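WbbZ protein (Klebsiella pneumoniae subsp. pneumoniae NTUH-K2044, PDB 6X1L) is of unestablished function but, as a member of the polysaccharide pyruvyl transferase family, probably transfers a pyruvyl group to a cell-surface saccharide. Local coordinates at residues 148-151 against 152-155; 212-215 against 216-220; 223-227 against 228-232; 247-250 against 251-254. All coordinates share one frame; numbering follows the deposited sequence.

Contact 1: 148-151 against 152-155; sequences DDMA and FYLD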
loop_
_atom_site.group_PDB
_atom_site.type_symbol
_atom_site.label_atom_id
_atom_site.label_comp_id
_atom_site.label_asym_id
_atom_site.label_seq_id
_atom_site.Cartn_x
_atom_site.Cartn_y
_atom_site.Cartn_z
ATOM N N ASP A 148 -1.438 12.535 -23.018
ATOM C CA ASP A 148 -1.243 12.627 -21.577
ATOM C C ASP A 148 -0.742 11.310 -20.995
ATOM O O ASP A 148 -1.040 10.224 -21.500
ATOM C CB ASP A 148 -2.549 13.025 -20.887
ATOM C CG ASP A 148 -2.903 14.481 -21.106
ATOM O OD1 ASP A 148 -1.996 15.336 -21.018
ATOM O OD2 ASP A 148 -4.089 14.770 -21.368
ATOM N N ASP A 149 0.038 11.423 -19.918
ATOM C CA ASP A 149 0.350 10.271 -19.080
ATOM C C ASP A 149 -0.919 9.483 -18.785
ATOM O O ASP A 149 -2.013 10.048 -18.679
ATOM C CB ASP A 149 1.007 10.735 -17.775
ATOM C CG ASP A 149 1.360 9.578 -16.843
ATOM O OD1 ASP A 149 2.458 8.995 -16.989
ATOM O OD2 ASP A 149 0.539 9.254 -15.957
HETATM N N MSE A 150 -0.778 8.164 -18.683
HETATM C CA MSE A 150 -1.930 7.285 -18.485
HETATM C C MSE A 150 -2.763 7.660 -17.256
HETATM O O MSE A 150 -3.988 7.514 -17.269
HETATM C CB MSE A 150 -1.486 5.823 -18.363
HETATM C CG MSE A 150 -0.913 5.215 -19.631
HETATM SE SE MSE A 150 -2.132 5.299 -21.156
HETATM C CE MSE A 150 -3.573 4.168 -20.493
ATOM N N ALA A 151 -2.104 8.163 -16.205
ATOM C CA ALA A 151 -2.810 8.436 -14.954
ATOM C C ALA A 151 -3.954 9.425 -15.132
ATOM O O ALA A 151 -4.891 9.422 -14.328
ATOM C CB ALA A 151 -1.841 8.951 -13.889
ATOM N N PHE A 152 -3.923 10.258 -16.173
ATOM C CA PHE A 152 -5.081 11.111 -16.401
ATOM C C PHE A 152 -6.301 10.313 -16.846
ATOM O O PHE A 152 -7.420 10.832 -16.773
ATOM C CB PHE A 152 -4.722 12.212 -17.403
ATOM C CG PHE A 152 -3.669 13.158 -16.886
ATOM C CD1 PHE A 152 -4.020 14.234 -16.080
ATOM C CD2 PHE A 152 -2.330 12.944 -17.163
ATOM C CE1 PHE A 152 -3.056 15.093 -15.579
ATOM C CE2 PHE A 152 -1.358 13.801 -16.670
ATOM C CZ PHE A 152 -1.723 14.876 -15.874
ATOM N N TYR A 153 -6.118 9.055 -17.253
ATOM C CA TYR A 153 -7.224 8.155 -17.568
ATOM C C TYR A 153 -7.799 7.455 -16.342
ATOM O O TYR A 153 -8.703 6.628 -16.495
ATOM C CB TYR A 153 -6.782 7.082 -18.569
ATOM C CG TYR A 153 -6.827 7.513 -20.020
ATOM C CD1 TYR A 153 -7.988 7.363 -20.770
ATOM C CD2 TYR A 153 -5.709 8.052 -20.640
ATOM C CE1 TYR A 153 -8.038 7.748 -22.096
ATOM C CE2 TYR A 153 -5.747 8.441 -21.967
ATOM C CZ TYR A 153 -6.915 8.285 -22.688
ATOM O OH TYR A 153 -6.961 8.671 -24.008
ATOM N N LEU A 154 -7.296 7.749 -15.145
ATOM C CA LEU A 154 -7.734 7.030 -13.951
ATOM C C LEU A 154 -9.221 7.251 -13.703
ATOM O O LEU A 154 -9.696 8.389 -13.663
ATOM C CB LEU A 154 -6.917 7.488 -12.744
ATOM C CG LEU A 154 -7.012 6.670 -11.452
ATOM C CD1 LEU A 154 -6.327 5.324 -11.616
ATOM C CD2 LEU A 154 -6.396 7.455 -10.306
ATOM N N ASP A 155 -9.961 6.153 -13.543
ATOM C CA ASP A 155 -11.387 6.206 -13.213
ATOM C C ASP A 155 -11.521 6.542 -11.729
ATOM O O ASP A 155 -11.780 5.686 -10.879
ATOM C CB ASP A 155 -12.065 4.887 -13.563
ATOM C CG ASP A 155 -13.565 4.931 -13.369
ATOM O OD1 ASP A 155 -14.104 6.033 -13.124
ATOM O OD2 ASP A 155 -14.205 3.863 -13.456
#

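Contact 2: 212-215 against 216-220; sequences CMIN and FLEEY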
loop_
_atom_site.group_PDB
_atom_site.type_symbol
_atom_site.label_atom_id
_atom_site.label_comp_id
_atom_site.label_asym_id
_atom_site.label_seq_id
_atom_site.Cartn_x
_atom_site.Cartn_y
_atom_site.Cartn_z
ATOM N N CYS A 212 -4.478 3.532 -1.604
ATOM C CA CYS A 212 -3.709 3.981 -0.444
ATOM C C CYS A 212 -3.194 5.402 -0.635
ATOM O O CYS A 212 -3.398 6.269 0.221
ATOM C CB CYS A 212 -2.544 3.028 -0.187
ATOM S SG CYS A 212 -3.018 1.435 0.513
HETATM N N MSE A 213 -2.522 5.659 -1.753
HETATM C CA MSE A 213 -1.969 6.985 -2.002
HETATM C C MSE A 213 -3.074 8.031 -2.032
HETATM O O MSE A 213 -2.937 9.114 -1.462
HETATM C CB MSE A 213 -1.194 7.013 -3.325
HETATM C CG MSE A 213 0.006 6.069 -3.381
HETATM SE SE MSE A 213 0.854 6.224 -5.158
HETATM C CE MSE A 213 1.798 7.899 -4.879
ATOM N N ILE A 214 -4.175 7.690 -2.705
ATOM C CA ILE A 214 -5.313 8.602 -2.787
ATOM C C ILE A 214 -5.935 8.818 -1.411
ATOM O O ILE A 214 -6.247 9.955 -1.033
ATOM C CB ILE A 214 -6.342 8.076 -3.805
ATOM C CG1 ILE A 214 -5.805 8.239 -5.231
ATOM C CG2 ILE A 214 -7.683 8.787 -3.636
ATOM C CD1 ILE A 214 -6.754 7.756 -6.297
ATOM N N ASN A 215 -6.130 7.737 -0.639
ATOM C CA ASN A 215 -6.656 7.881 0.719
ATOM C C ASN A 215 -5.818 8.856 1.530
ATOM O O ASN A 215 -6.358 9.692 2.263
ATOM C CB ASN A 215 -6.692 6.531 1.437
ATOM C CG ASN A 215 -7.714 5.581 0.860
ATOM O OD1 ASN A 215 -8.668 5.989 0.196
ATOM N ND2 ASN A 215 -7.523 4.299 1.121
ATOM N N PHE A 216 -4.493 8.751 1.420
ATOM C CA PHE A 216 -3.610 9.646 2.158
ATOM C C PHE A 216 -3.847 11.094 1.755
ATOM O O PHE A 216 -4.003 11.974 2.610
ATOM C CB PHE A 216 -2.153 9.248 1.919
ATOM C CG PHE A 216 -1.161 10.188 2.540
ATOM C CD1 PHE A 216 -0.814 10.061 3.879
ATOM C CD2 PHE A 216 -0.579 11.201 1.790
ATOM C CE1 PHE A 216 0.097 10.922 4.460
ATOM C CE2 PHE A 216 0.333 12.071 2.369
ATOM C CZ PHE A 216 0.671 11.928 3.705
ATOM N N LEU A 217 -3.898 11.354 0.446
ATOM C CA LEU A 217 -3.956 12.726 -0.042
ATOM C C LEU A 217 -5.318 13.365 0.183
ATOM O O LEU A 217 -5.402 14.585 0.361
ATOM C CB LEU A 217 -3.604 12.757 -1.531
ATOM C CG LEU A 217 -2.188 12.300 -1.879
ATOM C CD1 LEU A 217 -2.059 12.081 -3.382
ATOM C CD2 LEU A 217 -1.176 13.329 -1.395
ATOM N N GLU A 218 -6.393 12.567 0.168
ATOM C CA GLU A 218 -7.744 13.117 0.270
ATOM C C GLU A 218 -7.925 13.999 1.502
ATOM O O GLU A 218 -8.711 14.955 1.470
ATOM C CB GLU A 218 -8.776 11.988 0.300
ATOM C CG GLU A 218 -9.116 11.383 -1.056
ATOM C CD GLU A 218 -10.117 10.239 -0.945
ATOM O OE1 GLU A 218 -9.712 9.119 -0.569
ATOM O OE2 GLU A 218 -11.316 10.464 -1.219
ATOM N N GLU A 219 -7.218 13.699 2.589
ATOM C CA GLU A 219 -7.441 14.373 3.864
ATOM C C GLU A 219 -6.651 15.667 4.009
ATOM O O GLU A 219 -6.744 16.314 5.058
ATOM C CB GLU A 219 -7.106 13.421 5.020
ATOM C CG GLU A 219 -8.090 12.266 5.152
ATOM C CD GLU A 219 -7.805 11.361 6.346
ATOM O OE1 GLU A 219 -6.699 10.778 6.420
ATOM O OE2 GLU A 219 -8.694 11.236 7.216
ATOM N N TYR A 220 -5.893 16.066 2.992
ATOM C CA TYR A 220 -5.099 17.284 3.030
ATOM C C TYR A 220 -5.684 18.337 2.097
ATOM O O TYR A 220 -6.322 18.017 1.090
ATOM C CB TYR A 220 -3.646 17.017 2.631
ATOM C CG TYR A 220 -2.859 16.197 3.627
ATOM C CD1 TYR A 220 -2.216 16.804 4.700
ATOM C CD2 TYR A 220 -2.745 14.821 3.488
ATOM C CE1 TYR A 220 -1.488 16.060 5.610
ATOM C CE2 TYR A 220 -2.020 14.070 4.387
ATOM C CZ TYR A 220 -1.394 14.691 5.447
ATOM O OH TYR A 220 -0.673 13.942 6.343
#

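Contact 3: 223-227 against 228-232; sequences VNTDR and LHVAI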
loop_
_atom_site.group_PDB
_atom_site.type_symbol
_atom_site.label_atom_id
_atom_site.label_comp_id
_atom_site.label_asym_id
_atom_site.label_seq_id
_atom_site.Cartn_x
_atom_site.Cartn_y
_atom_site.Cartn_z
ATOM N N VAL A 223 -0.771 20.054 -0.981
ATOM C CA VAL A 223 0.202 18.991 -1.204
ATOM C C VAL A 223 1.454 19.603 -1.818
ATOM O O VAL A 223 1.375 20.294 -2.842
ATOM C CB VAL A 223 -0.367 17.885 -2.113
ATOM C CG1 VAL A 223 0.660 16.786 -2.320
ATOM C CG2 VAL A 223 -1.654 17.320 -1.525
ATOM N N ASN A 224 2.602 19.358 -1.189
ATOM C CA ASN A 224 3.903 19.796 -1.684
ATOM C C ASN A 224 4.690 18.557 -2.097
ATOM O O ASN A 224 4.889 17.654 -1.281
ATOM C CB ASN A 224 4.667 20.575 -0.611
ATOM C CG ASN A 224 3.878 21.745 -0.054
ATOM O OD1 ASN A 224 3.404 22.599 -0.799
ATOM N ND2 ASN A 224 3.739 21.790 1.271
ATOM N N THR A 225 5.154 18.515 -3.346
ATOM C CA THR A 225 5.813 17.296 -3.794
ATOM C C THR A 225 6.748 17.567 -4.965
ATOM O O THR A 225 6.579 18.540 -5.707
ATOM C CB THR A 225 4.785 16.226 -4.187
ATOM O OG1 THR A 225 5.459 15.008 -4.520
ATOM C CG2 THR A 225 3.949 16.680 -5.379
ATOM N N ASP A 226 7.753 16.695 -5.097
ATOM C CA ASP A 226 8.568 16.552 -6.298
ATOM C C ASP A 226 8.358 15.186 -6.946
ATOM O O ASP A 226 9.207 14.725 -7.717
ATOM C CB ASP A 226 10.050 16.773 -5.978
ATOM C CG ASP A 226 10.623 15.713 -5.030
ATOM O OD1 ASP A 226 9.890 14.796 -4.617
ATOM O OD2 ASP A 226 11.825 15.798 -4.695
ATOM N N ARG A 227 7.254 14.522 -6.609
ATOM C CA ARG A 227 6.911 13.204 -7.121
ATOM C C ARG A 227 5.788 13.362 -8.135
ATOM O O ARG A 227 4.688 13.793 -7.777
ATOM C CB ARG A 227 6.475 12.277 -5.984
ATOM C CG ARG A 227 7.582 11.868 -5.034
ATOM C CD ARG A 227 8.543 10.902 -5.702
ATOM N NE ARG A 227 9.293 10.118 -4.725
ATOM C CZ ARG A 227 10.240 9.242 -5.046
ATOM N NH1 ARG A 227 10.556 9.043 -6.322
ATOM N NH2 ARG A 227 10.874 8.567 -4.095
ATOM N N LEU A 228 6.066 12.995 -9.388
ATOM C CA LEU A 228 5.151 13.298 -10.487
ATOM C C LEU A 228 3.738 12.807 -10.199
ATOM O O LEU A 228 2.772 13.573 -10.286
ATOM C CB LEU A 228 5.674 12.678 -11.784
ATOM C CG LEU A 228 4.783 12.893 -13.005
ATOM C CD1 LEU A 228 4.590 14.381 -13.261
ATOM C CD2 LEU A 228 5.393 12.211 -14.220
ATOM N N HIS A 229 3.595 11.534 -9.849
ATOM C CA HIS A 229 2.251 10.987 -9.753
ATOM C C HIS A 229 1.562 11.316 -8.438
ATOM O O HIS A 229 0.334 11.222 -8.370
ATOM C CB HIS A 229 2.291 9.486 -10.019
ATOM C CG HIS A 229 2.500 9.174 -11.467
ATOM N ND1 HIS A 229 3.753 9.077 -12.032
ATOM C CD2 HIS A 229 1.616 9.018 -12.480
ATOM C CE1 HIS A 229 3.631 8.838 -13.326
ATOM N NE2 HIS A 229 2.344 8.801 -13.624
ATOM N N VAL A 230 2.302 11.739 -7.415
ATOM C CA VAL A 230 1.665 12.438 -6.304
ATOM C C VAL A 230 1.045 13.739 -6.798
ATOM O O VAL A 230 -0.116 14.051 -6.505
ATOM C CB VAL A 230 2.675 12.692 -5.172
ATOM C CG1 VAL A 230 2.043 13.565 -4.092
ATOM C CG2 VAL A 230 3.161 11.373 -4.586
ATOM N N ALA A 231 1.810 14.515 -7.568
ATOM C CA ALA A 231 1.285 15.761 -8.115
ATOM C C ALA A 231 0.083 15.507 -9.014
ATOM O O ALA A 231 -0.908 16.245 -8.960
ATOM C CB ALA A 231 2.384 16.504 -8.875
ATOM N N ILE A 232 0.148 14.461 -9.842
ATOM C CA ILE A 232 -0.971 14.143 -10.723
ATOM C C ILE A 232 -2.199 13.742 -9.910
ATOM O O ILE A 232 -3.304 14.250 -10.137
ATOM C CB ILE A 232 -0.568 13.050 -11.730
ATOM C CG1 ILE A 232 0.349 13.641 -12.812
ATOM C CG2 ILE A 232 -1.801 12.427 -12.364
ATOM C CD1 ILE A 232 0.910 12.615 -13.760
HETATM O O HOH W 1 8.829 12.674 -10.204
#

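Contact 4: 247-250 against 251-254; sequences SYYK and NEAV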
loop_
_atom_site.group_PDB
_atom_site.type_symbol
_atom_site.label_atom_id
_atom_site.label_comp_id
_atom_site.label_asym_id
_atom_site.label_seq_id
_atom_site.Cartn_x
_atom_site.Cartn_y
_atom_site.Cartn_z
ATOM N N SER A 247 15.599 16.196 -12.114
ATOM C CA SER A 247 16.550 16.243 -13.213
ATOM C C SER A 247 15.903 15.775 -14.519
ATOM O O SER A 247 14.786 15.250 -14.546
ATOM C CB SER A 247 17.780 15.398 -12.886
ATOM O OG SER A 247 17.415 14.063 -12.593
ATOM N N TYR A 248 16.624 15.991 -15.620
ATOM C CA TYR A 248 16.191 15.579 -16.955
ATOM C C TYR A 248 14.848 16.189 -17.352
ATOM O O TYR A 248 14.155 15.650 -18.222
ATOM C CB TYR A 248 16.125 14.050 -17.064
ATOM C CG TYR A 248 17.471 13.362 -16.985
ATOM C CD1 TYR A 248 18.004 12.968 -15.763
ATOM C CD2 TYR A 248 18.201 13.098 -18.135
ATOM C CE1 TYR A 248 19.236 12.334 -15.694
ATOM C CE2 TYR A 248 19.427 12.468 -18.076
ATOM C CZ TYR A 248 19.941 12.088 -16.856
ATOM O OH TYR A 248 21.164 11.459 -16.806
ATOM N N TYR A 249 14.460 17.296 -16.714
ATOM C CA TYR A 249 13.200 17.985 -17.002
ATOM C C TYR A 249 12.004 17.042 -16.923
ATOM O O TYR A 249 11.004 17.228 -17.618
ATOM C CB TYR A 249 13.258 18.679 -18.366
ATOM C CG TYR A 249 14.213 19.842 -18.377
ATOM C CD1 TYR A 249 15.550 19.665 -18.705
ATOM C CD2 TYR A 249 13.782 21.116 -18.033
ATOM C CE1 TYR A 249 16.430 20.731 -18.707
ATOM C CE2 TYR A 249 14.653 22.187 -18.033
ATOM C CZ TYR A 249 15.976 21.989 -18.370
ATOM O OH TYR A 249 16.844 23.053 -18.365
ATOM N N LYS A 250 12.095 16.029 -16.056
ATOM C CA LYS A 250 11.058 15.004 -15.999
ATOM C C LYS A 250 9.747 15.574 -15.470
ATOM O O LYS A 250 8.693 15.420 -16.099
ATOM C CB LYS A 250 11.527 13.834 -15.133
ATOM C CG LYS A 250 12.564 12.937 -15.802
ATOM C CD LYS A 250 13.563 12.386 -14.789
ATOM C CE LYS A 250 12.874 11.720 -13.612
ATOM N NZ LYS A 250 13.842 11.377 -12.528
ATOM N N ASN A 251 9.789 16.227 -14.307
ATOM C CA ASN A 251 8.577 16.828 -13.760
ATOM C C ASN A 251 8.125 18.024 -14.593
ATOM O O ASN A 251 6.943 18.135 -14.941
ATOM C CB ASN A 251 8.808 17.244 -12.305
ATOM C CG ASN A 251 8.938 16.054 -11.369
ATOM O OD1 ASN A 251 8.676 14.915 -11.756
ATOM N ND2 ASN A 251 9.328 16.317 -10.124
ATOM N N GLU A 252 9.052 18.923 -14.930
ATOM C CA GLU A 252 8.675 20.168 -15.595
ATOM C C GLU A 252 7.999 19.913 -16.940
ATOM O O GLU A 252 7.043 20.610 -17.301
ATOM C CB GLU A 252 9.904 21.062 -15.772
ATOM C CG GLU A 252 9.581 22.451 -16.320
ATOM C CD GLU A 252 10.803 23.348 -16.432
ATOM O OE1 GLU A 252 11.872 22.970 -15.908
ATOM O OE2 GLU A 252 10.695 24.432 -17.046
ATOM N N ALA A 253 8.471 18.913 -17.692
ATOM C CA ALA A 253 7.910 18.671 -19.019
ATOM C C ALA A 253 6.484 18.137 -18.939
ATOM O O ALA A 253 5.633 18.504 -19.756
ATOM C CB ALA A 253 8.802 17.709 -19.805
ATOM N N VAL A 254 6.199 17.264 -17.971
ATOM C CA VAL A 254 4.832 16.771 -17.829
ATOM C C VAL A 254 3.917 17.890 -17.343
ATOM O O VAL A 254 2.756 17.988 -17.760
ATOM C CB VAL A 254 4.791 15.547 -16.894
ATOM C CG1 VAL A 254 3.355 15.108 -16.650
ATOM C CG2 VAL A 254 5.598 14.395 -17.483
#

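Contact 1: 148-151 against 152-155
Three successive i to i+3 backbone bonds bind Asp149–Ala151 to Phe152–Leu154, and each N-H reaches its carbonyl from well above the carbonyl plane. This is a short 3-10 turn at residues 150-153, headed by an Asx turn in which Asp149 OD2 takes the N-H of Ala151. The bonds are Phe152 N to Asp149 O at 3.2 Å, Tyr153 N to Met150 O at 2.6 Å and Leu154 N to Ala151 O at 3.0 Å; for the last the donor stands 64° out of the plane. The carboxylate of Asp149 also pairs with Arg125 through OD1 and with His229 of helix 228-236 through OD2, so the group that opens the turn is held by two residues distant in sequence. Met150, a selenomethionine, makes an oblique Met-aromatic contact, its SE 5.4 Å from the centroid of the Tyr153 ring. The Tyr153 ring in turn meets Phe45 of helix 33-48 edge-to-face. On another flank, Phe152 CG lies beside its own backbone N (chi1 -65°), which turns the ring back toward the preceding residues. Asp149 O sits at the ring edge, near its plane, 3.3 Å from Phe152 CD2, and Asp148 CB approaches the same CD2 obliquely at 3.7 Å.

Contact 2: 212-215 against 216-220
With CG placed beside its own backbone N (chi1 -80°) and the chain extended beyond it (chi2 178°), Glu218 runs back along the helix past Ile214 and Asn215. Ile214 turns CG2 to meet it, that methyl standing anti to the backbone N; Ile214 CG2 lies 3.7 Å from Glu218 OE1, and the two side chains cross at a slant. Asn215 runs alongside Glu218 in the same direction, its amide plane only 24° from the carboxylate plane. Glu218 CG also packs 3.2 Å from Ile214 O, the carbonyl that accepts Glu218 N at 2.9 Å. The carboxylate is buried, and its oxygens are satisfied from the loop that holds Ser161 and Leu162: Ser161 OG bonds OE1 and the N-H of Leu162 bonds OE2. Phe216 N to Cys212 O (3.0 Å) and Leu217 N to Met213 O (3.1 Å) complete the ladder. Beyond it, Tyr220 CE2 lies 3.5 Å above one face of the Phe216 ring, offset toward the rim. Asn215 and Phe216 also pack on Phe204 and Tyr199 of the second subunit. The regular i to i+4 bonding is that of an alpha-helix, here the last turns of helix 203-218, which borders the subunit interface and is followed by strand 220-225.

Contact 3: 223-227 against 228-232
Val230 receives three residues of the preceding segment. Its CG1 lies 3.9 Å from Val223 CG1 and 3.7 Å from Thr225 OG1, while its CG2 meets Arg227 CB at 3.7 Å. Thr225 divides its two branches between different partners: OG1 stands anti to the backbone N (chi1 -175°) and faces Val230, whereas CG2 reaches Ala231 CB at 3.8 Å. That hydroxyl oxygen also accepts Arg227 N at 2.8 Å, forming an ST turn where the strand ends, and is hydrogen-bonded to the carbonyl O of Cys172 on the adjacent strand. The helix starts after Arg227, its N-cap residue, whose carbonyl takes Ala231 N at 3.0 Å almost in line with the C=O bond (165° at the oxygen). A water bridges the bend, accepting from Leu228 N at 2.9 Å and donating to Asp226 O. Further out, the Arg227 guanidinium forms a salt bridge with Asp190, and Asp226 OD1 receives the N-H of Arg174. The axes of strand 223-225 and helix 228-232 run almost antiparallel (159°), 8.4 Å apart at closest, as in the first half of a beta-alpha-beta crossover. Strand 220-225 lies between strands 167-172 and 240-243 of the four-stranded parallel sheet, and helix 228-236 packs against it before strand 240-243.

Contact 4: 247-250 against 251-254
This is the N-terminal end of helix 250-259, with Tyr249 in the N-cap position. The evidence is its carbonyl, which accepts Ala253 N at 3.0 Å in the first i to i+4 bond of the helix. That N-H comes from above the carbonyl plane, 39° out of it, and the methyl of Ala253 is pressed close to the same oxygen, with Ala253 CB 3.1 Å from Tyr249 O. Before the cap the chain is tightly curled: Tyr248 and Tyr249 both have positive phi, and Lys250 N bonds back to Ser247 O at 3.2 Å.

The main side-chain meeting is between Tyr249 and Glu252, which lie side by side and point the same way. An extended chain with chi1 at -174° carries the Glu252 carboxylate alongside the tyrosine. Glu252 OE1 lies at the ring edge near the ring plane, 3.4 Å from Tyr249 CD2 and 3.6 Å from Tyr249 CE2. The carboxylate and ring planes are 47° apart, so the groups are not stacked. One turn on, Val254 CG2 packs 3.5 Å from Lys250 O, a buried carbonyl without a polar partner in the model.

Asn251 ties the turn to its surroundings, its ND2 donating to Tyr244 O and Asp226 O while its N-H bonds Asn246 OD1. Tyr249 and Ala253 rest on Ile128 of helix 127-135, Asn251 and Val254 on Leu228 of helix 228-236, and Asn251 and Glu252 on Phe268 of strand 266-268.

Contacts 2 and 3 are the buried pair, whereas contacts 1 and 4 are only partly covered, and Tyr249 in contact 4 is exposed. Helix 228-236 is common ground: contact 3 contains its start, and the other three pack on it. Polar bonds as well as packing tie contacts 1 and 4 to contact 3, with Ala151 CB 3.8 Å from Ile232 CG2 on the side of contact 1. Contact 2 meets contact 3 through apolar groups, with Met213 CE 3.7 Å from Val230 CG2. Contacts 3 and 4 both open helices, contact 2 lies in the last turns of one, and contact 1 is a 3-10 turn between the two parallel sheets in sequence. Contact 2 alone borders the second subunit.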